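Side-chain contacts in 16S rRNA aminocarboxypropyltransferase (PDB 5APG), which probably transfers the 3-amino-3-carboxypropyl group of S-adenosylmethionine onto an N1-methylpseudouridine of 16S rRNA, the last step of its hypermodification: residues V116-Y121 and P140-I145; R92-I97 and L120-F125; T19-V24 and A29-S34; P52-D57 and G156-E161. All blocks are in the same frame, centred on the assembly; numbering follows the deposited sequence.

Overall arrangement
Helix 112-122 serves both contact 1 and contact 2, which share Leu120 and Tyr121 and have centres about 7 Å apart. Contact 4 adjoins contact 2, about 8 Å away between centres, through the salt bridge of Arg92 with Glu161; along the chain it closes a loop inside which contacts 1 and 2 are nested. Contact 3 comes first in sequence, at the edge of the parallel sheet, its centre about 19 Å from those of contacts 1 and 2 and about 26 Å from that of contact 4. Contacts 2 and 3 nevertheless hold one ligand, at its adenine and its carboxylate.

Contact 1: V116-Y121 and P140-I145; sequences VAAALY and PNFIII
Ala118 and Tyr121 meet Phe142 and Ile143 in a buried, wholly apolar contact between helix 112-122 and helix 141-153. The backbones stay well apart, with 8.2 Å between Ala118 CA and Ile143 CA, and the gap is bridged by long side chains of the second helix set against a small one and a ring of the first. Phe142 presents the edge of its ring: CE2 lies 3.9 Å from Ala118 CB, and CZ is almost as near, so the methyl sits close to the ring plane. With CG anti to the backbone N (chi1 177°), the phenyl ring is carried straight across the space between the helices. One turn further along helix 112-122, the ring of Tyr121 takes the next place. Ile143 reaches it with the end of its extended longer branch, CD1 lying 3.8 Å from Tyr121 CD2, while the CG2 methyl touches the same flank of the ring at CE2, 4.2 Å away. Leu133 and Met130 of helix 126-133 close over Ile143, and Leu150 packs on Tyr121 from the same helix as Ile143. Ala118 also borders Leu96 and lies about 4 Å, side chain to side chain, from the ligand-binding Leu93. This is plain helix-to-helix packing in a SPOUT-fold enzyme: Val116 of helix 112-122 touches Leu68 of the parallel sheet, and helix 141-153 packs on another side, next to the S-adenosylmethionine site.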
# COMPACT_ATOMS: atom_id res chain seq x y z
N VAL A 116 -3.68 1.58 -0.66
CA VAL A 116 -4.56 2.23 0.31
C VAL A 116 -5.77 1.34 0.59
O VAL A 116 -6.13 1.10 1.74
CB VAL A 116 -5.02 3.62 -0.19
CG1 VAL A 116 -6.17 4.15 0.66
CG2 VAL A 116 -3.85 4.60 -0.18
N ALA A 117 -6.39 0.83 -0.47
CA ALA A 117 -7.57 -0.02 -0.32
C ALA A 117 -7.25 -1.31 0.43
O ALA A 117 -8.01 -1.75 1.29
CB ALA A 117 -8.16 -0.33 -1.67
N ALA A 118 -6.12 -1.94 0.09
CA ALA A 118 -5.69 -3.15 0.79
C ALA A 118 -5.49 -2.89 2.28
O ALA A 118 -5.94 -3.67 3.12
CB ALA A 118 -4.40 -3.69 0.17
N ALA A 119 -4.82 -1.78 2.60
CA ALA A 119 -4.59 -1.42 3.99
C ALA A 119 -5.91 -1.23 4.73
O ALA A 119 -6.09 -1.74 5.84
CB ALA A 119 -3.74 -0.16 4.09
N LEU A 120 -6.82 -0.49 4.11
CA LEU A 120 -8.15 -0.27 4.67
C LEU A 120 -8.89 -1.59 4.92
O LEU A 120 -9.45 -1.82 5.99
CB LEU A 120 -8.99 0.62 3.74
CG LEU A 120 -8.58 2.09 3.65
CD1 LEU A 120 -9.41 2.81 2.58
CD2 LEU A 120 -8.73 2.77 5.00
N TYR A 121 -8.90 -2.45 3.91
CA TYR A 121 -9.58 -3.74 4.00
C TYR A 121 -9.04 -4.56 5.17
O TYR A 121 -9.80 -5.06 6.00
CB TYR A 121 -9.43 -4.51 2.69
CG TYR A 121 -10.36 -5.70 2.57
CD1 TYR A 121 -10.08 -6.90 3.22
CD2 TYR A 121 -11.52 -5.63 1.80
CE1 TYR A 121 -10.92 -7.99 3.12
CE2 TYR A 121 -12.37 -6.72 1.69
CZ TYR A 121 -12.07 -7.89 2.35
OH TYR A 121 -12.91 -8.97 2.24
N PRO A 140 -12.63 -2.60 -8.20
CA PRO A 140 -13.28 -3.65 -7.41
C PRO A 140 -12.70 -5.05 -7.66
O PRO A 140 -12.69 -5.87 -6.74
CB PRO A 140 -14.74 -3.57 -7.86
CG PRO A 140 -14.91 -2.13 -8.22
CD PRO A 140 -13.62 -1.76 -8.90
N ASN A 141 -12.20 -5.29 -8.87
CA ASN A 141 -11.61 -6.58 -9.21
C ASN A 141 -10.37 -6.91 -8.36
O ASN A 141 -10.00 -8.07 -8.24
CB ASN A 141 -11.24 -6.63 -10.69
CG ASN A 141 -11.01 -8.05 -11.18
OD1 ASN A 141 -11.76 -8.96 -10.85
ND2 ASN A 141 -9.96 -8.23 -11.97
N PHE A 142 -9.75 -5.88 -7.79
CA PHE A 142 -8.61 -6.08 -6.90
C PHE A 142 -9.00 -6.95 -5.70
O PHE A 142 -8.24 -7.83 -5.30
CB PHE A 142 -8.06 -4.74 -6.41
CG PHE A 142 -6.94 -4.87 -5.41
CD1 PHE A 142 -5.68 -5.29 -5.82
CD2 PHE A 142 -7.14 -4.58 -4.07
CE1 PHE A 142 -4.65 -5.41 -4.91
CE2 PHE A 142 -6.11 -4.70 -3.16
CZ PHE A 142 -4.86 -5.12 -3.58
N ILE A 143 -10.17 -6.69 -5.15
CA ILE A 143 -10.67 -7.49 -4.04
C ILE A 143 -11.10 -8.88 -4.53
O ILE A 143 -10.80 -9.88 -3.88
CB ILE A 143 -11.83 -6.80 -3.31
CG1 ILE A 143 -11.31 -5.57 -2.57
CG2 ILE A 143 -12.52 -7.75 -2.34
CD1 ILE A 143 -12.36 -4.79 -1.83
N ILE A 144 -11.76 -8.93 -5.68
CA ILE A 144 -12.20 -10.21 -6.25
C ILE A 144 -11.04 -11.19 -6.43
O ILE A 144 -11.11 -12.33 -5.95
CB ILE A 144 -12.88 -10.00 -7.62
CG1 ILE A 144 -14.16 -9.17 -7.46
CG2 ILE A 144 -13.20 -11.35 -8.28
CD1 ILE A 144 -15.25 -9.87 -6.66
N ILE A 145 -9.98 -10.77 -7.11
CA ILE A 145 -8.89 -11.69 -7.42
C ILE A 145 -8.03 -11.97 -6.19
O ILE A 145 -7.29 -12.95 -6.16
CB ILE A 145 -8.00 -11.16 -8.57
CG1 ILE A 145 -7.25 -9.90 -8.15
CG2 ILE A 145 -8.83 -10.90 -9.82
CD1 ILE A 145 -6.16 -9.50 -9.12

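Contact 2: R92-I97 and L120-F125; sequences RLPLLI and LYIMGF. With EEM ([(3S)-3-amino-4-hydroxy-4-oxo-butyl]-[[(2S,3S,4R,5R)-5-(6-aminopurin-9-yl)-3,4-dihydroxy-oxolan-2-yl]methyl]-methyl-selanium), chain D.
On the helix side every close approach is made by one methyl, CD1 of Ile122, and it presses unusually close to a proline: Pro94 CG lies 3.5 Å away, tighter than ordinary carbon packing. The methyl meets the ring at its CG-CD side, with Pro94 CD only slightly farther than CG. In Ile122 the longer branch runs opposite the carbonyl carbon (chi1 -72°), which sends CD1 out from the last turn of the helix to the proline ring. Leu93 joins more loosely, its CD2 standing 4.3 Å from the same Ile122 CD1.

The other branch of Leu93 faces the ligand. Its CD1 lies over the face of the adenine, 4.0 Å from EEM C6, while the backbone Leu93 N donates a nearly straight bond of 3.0 Å to EEM N1 (167°). The purine is thus read at its edge by main chain and covered on one face by a side chain whose other methyl stands loosely near Ile122. Arg92 folds back so that NH1 binds Leu93 O at 3.1 Å, the donor tilted from the carbonyl plane, and the same nitrogen forms a salt bridge with Glu161.

Just beyond Ile122 the helix ends in a Schellman motif, with Phe125 N bonded to Leu120 O at 2.7 Å and Gly124, at positive phi, as the C-prime residue. Phe125 then occupies the N-cap position of helix 126-133. The loop 92-97 leaves edge strand 89-91 and passes between helix 112-122 and helices 141-153 and 160-165, where Tyr153 and Glu161 touch Pro94.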
# COMPACT_ATOMS: atom_id res chain seq x y z
N ARG A 92 4.89 -3.19 5.56
CA ARG A 92 4.61 -3.57 4.19
C ARG A 92 3.21 -4.15 4.14
O ARG A 92 2.64 -4.50 5.18
CB ARG A 92 5.63 -4.60 3.65
CG ARG A 92 5.58 -5.97 4.34
CD ARG A 92 6.41 -6.99 3.55
NE ARG A 92 6.47 -8.32 4.16
CZ ARG A 92 5.58 -9.28 3.96
NH1 ARG A 92 4.52 -9.07 3.19
NH2 ARG A 92 5.73 -10.46 4.55
N LEU A 93 2.64 -4.24 2.95
CA LEU A 93 1.39 -4.96 2.81
C LEU A 93 1.69 -6.44 2.69
O LEU A 93 2.72 -6.82 2.15
CB LEU A 93 0.60 -4.48 1.59
CG LEU A 93 -0.02 -3.09 1.73
CD1 LEU A 93 -0.52 -2.64 0.38
CD2 LEU A 93 -1.15 -3.10 2.75
N PRO A 94 0.80 -7.28 3.22
CA PRO A 94 0.89 -8.71 2.93
C PRO A 94 0.74 -8.93 1.43
O PRO A 94 0.20 -8.07 0.73
CB PRO A 94 -0.28 -9.33 3.72
CG PRO A 94 -1.18 -8.20 4.03
CD PRO A 94 -0.31 -6.98 4.14
N LEU A 95 1.21 -10.08 0.95
CA LEU A 95 1.32 -10.33 -0.47
C LEU A 95 -0.03 -10.35 -1.18
O LEU A 95 -0.91 -11.15 -0.84
CB LEU A 95 2.06 -11.64 -0.71
CG LEU A 95 2.40 -11.90 -2.18
CD1 LEU A 95 3.42 -10.89 -2.68
CD2 LEU A 95 2.89 -13.31 -2.37
N LEU A 96 -0.17 -9.48 -2.17
CA LEU A 96 -1.41 -9.37 -2.93
C LEU A 96 -1.10 -9.27 -4.42
O LEU A 96 0.02 -8.95 -4.81
CB LEU A 96 -2.22 -8.16 -2.47
CG LEU A 96 -2.79 -8.27 -1.05
CD1 LEU A 96 -3.09 -6.89 -0.47
CD2 LEU A 96 -4.04 -9.14 -1.04
N ILE A 97 -2.10 -9.55 -5.24
CA ILE A 97 -1.95 -9.53 -6.68
C ILE A 97 -2.52 -8.23 -7.25
O ILE A 97 -3.64 -7.86 -6.93
CB ILE A 97 -2.65 -10.74 -7.33
CG1 ILE A 97 -2.13 -12.05 -6.71
CG2 ILE A 97 -2.46 -10.74 -8.83
CD1 ILE A 97 -0.63 -12.21 -6.81
N LEU A 120 -6.82 -0.49 4.11
CA LEU A 120 -8.15 -0.27 4.67
C LEU A 120 -8.89 -1.59 4.92
O LEU A 120 -9.45 -1.82 5.99
CB LEU A 120 -8.99 0.62 3.74
CG LEU A 120 -8.58 2.09 3.65
CD1 LEU A 120 -9.41 2.81 2.58
CD2 LEU A 120 -8.73 2.77 5.00
N TYR A 121 -8.90 -2.45 3.91
CA TYR A 121 -9.58 -3.74 4.00
C TYR A 121 -9.04 -4.56 5.17
O TYR A 121 -9.80 -5.06 6.00
CB TYR A 121 -9.43 -4.51 2.69
CG TYR A 121 -10.36 -5.70 2.57
CD1 TYR A 121 -10.08 -6.90 3.22
CD2 TYR A 121 -11.52 -5.63 1.80
CE1 TYR A 121 -10.92 -7.99 3.12
CE2 TYR A 121 -12.37 -6.72 1.69
CZ TYR A 121 -12.07 -7.89 2.35
OH TYR A 121 -12.91 -8.97 2.24
N ILE A 122 -7.72 -4.69 5.24
CA ILE A 122 -7.06 -5.50 6.26
C ILE A 122 -7.38 -4.97 7.66
O ILE A 122 -7.54 -5.75 8.61
CB ILE A 122 -5.53 -5.53 6.03
CG1 ILE A 122 -5.21 -6.40 4.81
CG2 ILE A 122 -4.79 -6.07 7.26
CD1 ILE A 122 -3.90 -6.04 4.15
N MSE A 123 -7.51 -3.66 7.79
CA MSE A 123 -7.77 -3.05 9.08
C MSE A 123 -9.27 -2.93 9.39
O MSE A 123 -9.66 -2.26 10.35
CB MSE A 123 -7.08 -1.69 9.16
CG MSE A 123 -5.56 -1.79 9.08
SE MSE A 123 -4.65 -0.11 9.44
CE MSE A 123 -5.33 0.94 7.95
N GLY A 124 -10.10 -3.57 8.58
CA GLY A 124 -11.52 -3.64 8.88
C GLY A 124 -12.38 -2.56 8.25
O GLY A 124 -13.57 -2.47 8.53
N PHE A 125 -11.78 -1.73 7.40
CA PHE A 125 -12.54 -0.70 6.69
C PHE A 125 -12.90 -1.18 5.29
O PHE A 125 -12.49 -0.59 4.30
CB PHE A 125 -11.75 0.61 6.63
CG PHE A 125 -11.35 1.15 7.97
CD1 PHE A 125 -12.23 1.90 8.73
CD2 PHE A 125 -10.08 0.90 8.48
CE1 PHE A 125 -11.85 2.39 9.97
CE2 PHE A 125 -9.70 1.38 9.71
CZ PHE A 125 -10.59 2.13 10.46
C2 EEM D . 3.47 -1.48 1.02
N3 EEM D . 3.13 -0.41 0.37
C4 EEM D . 2.84 -0.49 -0.92
C1' EEM D . 2.17 1.85 -1.61
C2' EEM D . 3.53 2.50 -1.27
C3' EEM D . 3.98 2.91 -2.52
C4' EEM D . 2.93 3.29 -3.28
C5' EEM D . 3.02 2.91 -4.71
O EEM D . -0.43 4.50 -8.23
C EEM D . 0.34 4.96 -9.03
OXT EEM D . 0.01 5.90 -9.74
CA EEM D . 1.75 4.42 -9.13
N EEM D . 2.37 5.01 -10.28
CB EEM D . 2.45 4.81 -7.84
CG EEM D . 3.75 4.07 -7.58
SE EEM D . 4.22 4.13 -5.66
CE EEM D . 6.00 3.42 -5.38
O4' EEM D . 1.77 2.35 -2.70
O3' EEM D . 5.10 3.87 -2.44
O2' EEM D . 3.14 3.65 -0.52
N9 EEM D . 2.46 0.40 -1.85
C8 EEM D . 2.32 -0.27 -2.97
N7 EEM D . 2.59 -1.55 -2.81
C5 EEM D . 2.92 -1.73 -1.52
N1 EEM D . 3.57 -2.68 0.50
C6 EEM D . 3.31 -2.87 -0.76
N6 EEM D . 3.42 -4.14 -1.35

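Contact 3: T19-V24 and A29-S34; sequences TAIKLV and AQLVDS. With EEM ([(3S)-3-amino-4-hydroxy-4-oxo-butyl]-[[(2S,3S,4R,5R)-5-(6-aminopurin-9-yl)-3,4-dihydroxy-oxolan-2-yl]methyl]-methyl-selanium), chain D.
Ala29 meets Val24 backbone to backbone where the chain turns back after its helix: Val24 CA directs its hydrogen at Ala29 O, 3.4 Å away and at 160°. A water ties the same two residues together, donating to Val24 O at 2.7 Å and to Ala29 O at 2.8 Å, so the carbonyl of Ala29 receives both a carbon donor and a water. The methyl of Ala29 packs on Val5 and Ile7 of strand 5-9. Gln30 lies in strand 30-32; its backbone bonds to Val5 and Ile7 join it to strand 5-9, and it is the outermost strand on that side. The whole is a beta-alpha-beta crossover of strand 5-9, helix 19-25 and strand 30-32, in which the axes of the short helix and strand segments approach to 8.4 Å, with 118° between their directions. Leu31 supplies the main apolar grip. It crosses Val24 at about a right angle, its CG 3.7 Å from Val24 CG2; chi1 of 173° turns both valine methyls to the Ala29-Leu31 side. Farther out, Leu31 CD1 comes within 4.4 Å of Ile21 CD1. Val32 continues the pairing with Ile7. At the far, N-terminal end of the helix, Thr19 binds the ligand carboxylate with two atoms, N to EEM OXT at 2.9 Å and OG1 to EEM O at 2.5 Å, and the helix end would probably add to the attraction for that negative charge.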
# COMPACT_ATOMS: atom_id res chain seq x y z
N THR A 19 -2.45 7.49 -9.42
CA THR A 19 -3.66 7.11 -8.67
C THR A 19 -3.78 7.88 -7.36
O THR A 19 -4.88 8.01 -6.82
CB THR A 19 -3.72 5.59 -8.38
OG1 THR A 19 -2.70 5.21 -7.45
CG2 THR A 19 -3.56 4.79 -9.68
N ALA A 20 -2.66 8.39 -6.85
CA ALA A 20 -2.69 9.18 -5.61
C ALA A 20 -3.38 10.52 -5.85
O ALA A 20 -4.15 10.98 -5.00
CB ALA A 20 -1.28 9.39 -5.08
N ILE A 21 -3.10 11.14 -6.99
CA ILE A 21 -3.74 12.39 -7.37
C ILE A 21 -5.26 12.23 -7.39
O ILE A 21 -6.00 13.11 -6.95
CB ILE A 21 -3.24 12.88 -8.75
CG1 ILE A 21 -1.79 13.36 -8.65
CG2 ILE A 21 -4.12 14.00 -9.28
CD1 ILE A 21 -1.59 14.51 -7.68
N LYS A 22 -5.73 11.08 -7.88
CA LYS A 22 -7.16 10.81 -7.94
C LYS A 22 -7.76 10.60 -6.55
O LYS A 22 -8.86 11.09 -6.28
CB LYS A 22 -7.43 9.60 -8.83
CG LYS A 22 -8.82 9.61 -9.45
CD LYS A 22 -8.96 8.53 -10.50
CE LYS A 22 -10.30 8.61 -11.20
NZ LYS A 22 -10.46 7.56 -12.25
N LEU A 23 -7.06 9.88 -5.69
CA LEU A 23 -7.46 9.76 -4.28
C LEU A 23 -7.67 11.12 -3.63
O LEU A 23 -8.67 11.35 -2.95
CB LEU A 23 -6.40 9.00 -3.48
CG LEU A 23 -6.42 7.48 -3.50
CD1 LEU A 23 -5.18 6.93 -2.80
CD2 LEU A 23 -7.70 6.98 -2.83
N VAL A 24 -6.71 12.01 -3.85
CA VAL A 24 -6.74 13.34 -3.24
C VAL A 24 -7.87 14.17 -3.84
O VAL A 24 -8.58 14.87 -3.12
CB VAL A 24 -5.39 14.06 -3.44
CG1 VAL A 24 -5.47 15.50 -2.95
CG2 VAL A 24 -4.28 13.30 -2.72
N ALA A 29 -7.85 11.24 0.67
CA ALA A 29 -6.55 11.50 1.27
C ALA A 29 -6.17 12.95 1.03
O ALA A 29 -6.76 13.62 0.19
CB ALA A 29 -5.49 10.57 0.70
N GLN A 30 -5.18 13.43 1.77
CA GLN A 30 -4.70 14.78 1.55
C GLN A 30 -3.19 14.77 1.30
O GLN A 30 -2.45 13.99 1.91
CB GLN A 30 -5.07 15.69 2.72
CG GLN A 30 -4.02 15.84 3.80
CD GLN A 30 -4.38 16.92 4.81
OE1 GLN A 30 -5.56 17.22 5.03
NE2 GLN A 30 -3.37 17.52 5.43
N LEU A 31 -2.74 15.60 0.37
CA LEU A 31 -1.31 15.76 0.12
C LEU A 31 -0.66 16.61 1.20
O LEU A 31 -1.27 17.55 1.71
CB LEU A 31 -1.07 16.40 -1.25
CG LEU A 31 -1.30 15.56 -2.51
CD1 LEU A 31 -0.88 16.35 -3.74
CD2 LEU A 31 -0.53 14.25 -2.43
N VAL A 32 0.57 16.27 1.55
CA VAL A 32 1.38 17.09 2.44
C VAL A 32 2.61 17.56 1.67
O VAL A 32 2.96 16.97 0.65
CB VAL A 32 1.78 16.33 3.71
CG1 VAL A 32 0.54 15.80 4.42
CG2 VAL A 32 2.73 15.18 3.38
N ASP A 33 3.26 18.61 2.15
CA ASP A 33 4.31 19.25 1.35
C ASP A 33 5.69 18.63 1.57
O ASP A 33 6.64 18.95 0.86
CB ASP A 33 4.36 20.76 1.63
CG ASP A 33 4.55 21.09 3.11
OD1 ASP A 33 4.99 20.22 3.88
OD2 ASP A 33 4.25 22.24 3.49
N SER A 34 5.79 17.73 2.55
CA SER A 34 7.06 17.08 2.85
C SER A 34 6.85 15.80 3.64
O SER A 34 5.78 15.57 4.19
CB SER A 34 7.97 18.03 3.63
OG SER A 34 7.46 18.24 4.93
C2 EEM D . 3.47 -1.48 1.02
N3 EEM D . 3.13 -0.41 0.37
C4 EEM D . 2.84 -0.49 -0.92
C1' EEM D . 2.17 1.85 -1.61
C2' EEM D . 3.53 2.50 -1.27
C3' EEM D . 3.98 2.91 -2.52
C4' EEM D . 2.93 3.29 -3.28
C5' EEM D . 3.02 2.91 -4.71
O EEM D . -0.43 4.50 -8.23
C EEM D . 0.34 4.96 -9.03
OXT EEM D . 0.01 5.90 -9.74
CA EEM D . 1.75 4.42 -9.13
N EEM D . 2.37 5.01 -10.28
CB EEM D . 2.45 4.81 -7.84
CG EEM D . 3.75 4.07 -7.58
SE EEM D . 4.22 4.13 -5.66
CE EEM D . 6.00 3.42 -5.38
O4' EEM D . 1.77 2.35 -2.70
O3' EEM D . 5.10 3.87 -2.44
O2' EEM D . 3.14 3.65 -0.52
N9 EEM D . 2.46 0.40 -1.85
C8 EEM D . 2.32 -0.27 -2.97
N7 EEM D . 2.59 -1.55 -2.81
C5 EEM D . 2.92 -1.73 -1.52
N1 EEM D . 3.57 -2.68 0.50
C6 EEM D . 3.31 -2.87 -0.76
N6 EEM D . 3.42 -4.14 -1.35
O HOH W 1 -8.19 15.91 -0.66

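Contact 4: P52-D57 and G156-E161; sequences PLTPSD and GDLSPE
Pro52 lies against Leu158, the residue enclosed by an Asx turn that follows the Schellman motif ending helix 141-153; the contact joins this turn to the loop between strand 43-45 and helix 58-63. The proline ring and the leucine cross at a slant, Pro52 CG resting 3.8 Å from Leu158 CD1 while CB of the proline touches the other methyl, CD2. Pro94 also packs on Leu158. Thr54 approaches with its methyl, CG2 standing 4.3 Å from Leu158 CD1, and its backbone N is used within its own loop, donating at 2.9 Å and 171° to Asp57 OD2, which it meets from above the carboxylate plane. Pro55 approaches the turn at Gly156, the C-prime residue of the Schellman motif with phi 78°: Pro55 CG stands 3.6 Å from Gly156 N, so a ring carbon lies directly against main chain. Pro55 also touches Ile122 of helix 112-122. Asp57 completes the loop, its N bonded to Thr54 O. In the other segment, Asp157 OD1 closes the Asx turn round Leu158, accepting Ser159 N at 3.0 Å and Ser159 OG at 2.9 Å from the same face of its carboxylate.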
# COMPACT_ATOMS: atom_id res chain seq x y z
N PRO A 52 4.69 -7.10 8.00
CA PRO A 52 3.40 -6.91 7.32
C PRO A 52 2.34 -6.25 8.19
O PRO A 52 2.28 -6.47 9.41
CB PRO A 52 2.99 -8.34 6.97
CG PRO A 52 3.60 -9.17 8.04
CD PRO A 52 4.90 -8.49 8.43
N LEU A 53 1.51 -5.43 7.55
CA LEU A 53 0.34 -4.83 8.17
C LEU A 53 -0.61 -5.92 8.67
O LEU A 53 -0.82 -6.91 7.98
CB LEU A 53 -0.38 -3.92 7.17
CG LEU A 53 -1.46 -2.99 7.71
CD1 LEU A 53 -0.84 -1.77 8.37
CD2 LEU A 53 -2.42 -2.60 6.58
N THR A 54 -1.18 -5.72 9.85
CA THR A 54 -2.14 -6.66 10.42
C THR A 54 -3.40 -5.91 10.87
O THR A 54 -3.36 -4.69 11.02
CB THR A 54 -1.54 -7.44 11.62
OG1 THR A 54 -1.07 -6.52 12.60
CG2 THR A 54 -0.39 -8.33 11.15
N PRO A 55 -4.52 -6.63 11.07
CA PRO A 55 -5.77 -5.96 11.49
C PRO A 55 -5.62 -5.09 12.73
O PRO A 55 -6.25 -4.04 12.81
CB PRO A 55 -6.71 -7.14 11.77
CG PRO A 55 -6.25 -8.20 10.84
CD PRO A 55 -4.74 -8.06 10.79
N SER A 56 -4.78 -5.50 13.68
CA SER A 56 -4.66 -4.77 14.94
C SER A 56 -3.99 -3.41 14.76
O SER A 56 -4.04 -2.57 15.65
CB SER A 56 -3.89 -5.61 15.97
OG SER A 56 -2.66 -6.07 15.45
N ASP A 57 -3.38 -3.18 13.59
CA ASP A 57 -2.84 -1.85 13.27
C ASP A 57 -3.94 -0.81 13.08
O ASP A 57 -3.67 0.40 13.02
CB ASP A 57 -1.97 -1.91 12.00
CG ASP A 57 -0.69 -2.72 12.21
OD1 ASP A 57 -0.15 -2.70 13.33
OD2 ASP A 57 -0.23 -3.37 11.25
N GLY A 156 -5.99 -11.80 10.44
CA GLY A 156 -4.69 -11.85 11.08
C GLY A 156 -3.85 -13.06 10.71
O GLY A 156 -2.85 -13.35 11.36
N ASP A 157 -4.25 -13.76 9.65
CA ASP A 157 -3.56 -14.97 9.23
C ASP A 157 -2.72 -14.73 7.98
O ASP A 157 -3.25 -14.48 6.90
CB ASP A 157 -4.58 -16.09 8.98
CG ASP A 157 -3.95 -17.37 8.49
OD1 ASP A 157 -2.71 -17.53 8.59
OD2 ASP A 157 -4.70 -18.24 8.00
N LEU A 158 -1.40 -14.83 8.13
CA LEU A 158 -0.46 -14.52 7.05
C LEU A 158 0.04 -15.75 6.31
O LEU A 158 0.92 -15.65 5.45
CB LEU A 158 0.72 -13.72 7.60
CG LEU A 158 0.38 -12.29 8.01
CD1 LEU A 158 1.23 -11.84 9.19
CD2 LEU A 158 0.58 -11.36 6.82
N SER A 159 -0.52 -16.91 6.61
CA SER A 159 -0.12 -18.15 5.95
C SER A 159 -0.26 -18.17 4.41
O SER A 159 0.46 -18.92 3.76
CB SER A 159 -0.90 -19.33 6.55
OG SER A 159 -2.28 -19.26 6.25
N PRO A 160 -1.18 -17.38 3.81
CA PRO A 160 -1.19 -17.40 2.34
C PRO A 160 0.10 -16.98 1.63
O PRO A 160 0.30 -17.39 0.49
CB PRO A 160 -2.30 -16.40 1.98
CG PRO A 160 -3.19 -16.39 3.13
CD PRO A 160 -2.36 -16.67 4.35
N GLU A 161 0.94 -16.16 2.27
CA GLU A 161 2.05 -15.52 1.56
C GLU A 161 3.04 -16.49 0.91
O GLU A 161 3.38 -16.33 -0.27
CB GLU A 161 2.83 -14.61 2.51
CG GLU A 161 2.04 -13.46 3.08
CD GLU A 161 2.94 -12.32 3.51
OE1 GLU A 161 3.83 -12.55 4.35
OE2 GLU A 161 2.77 -11.21 2.97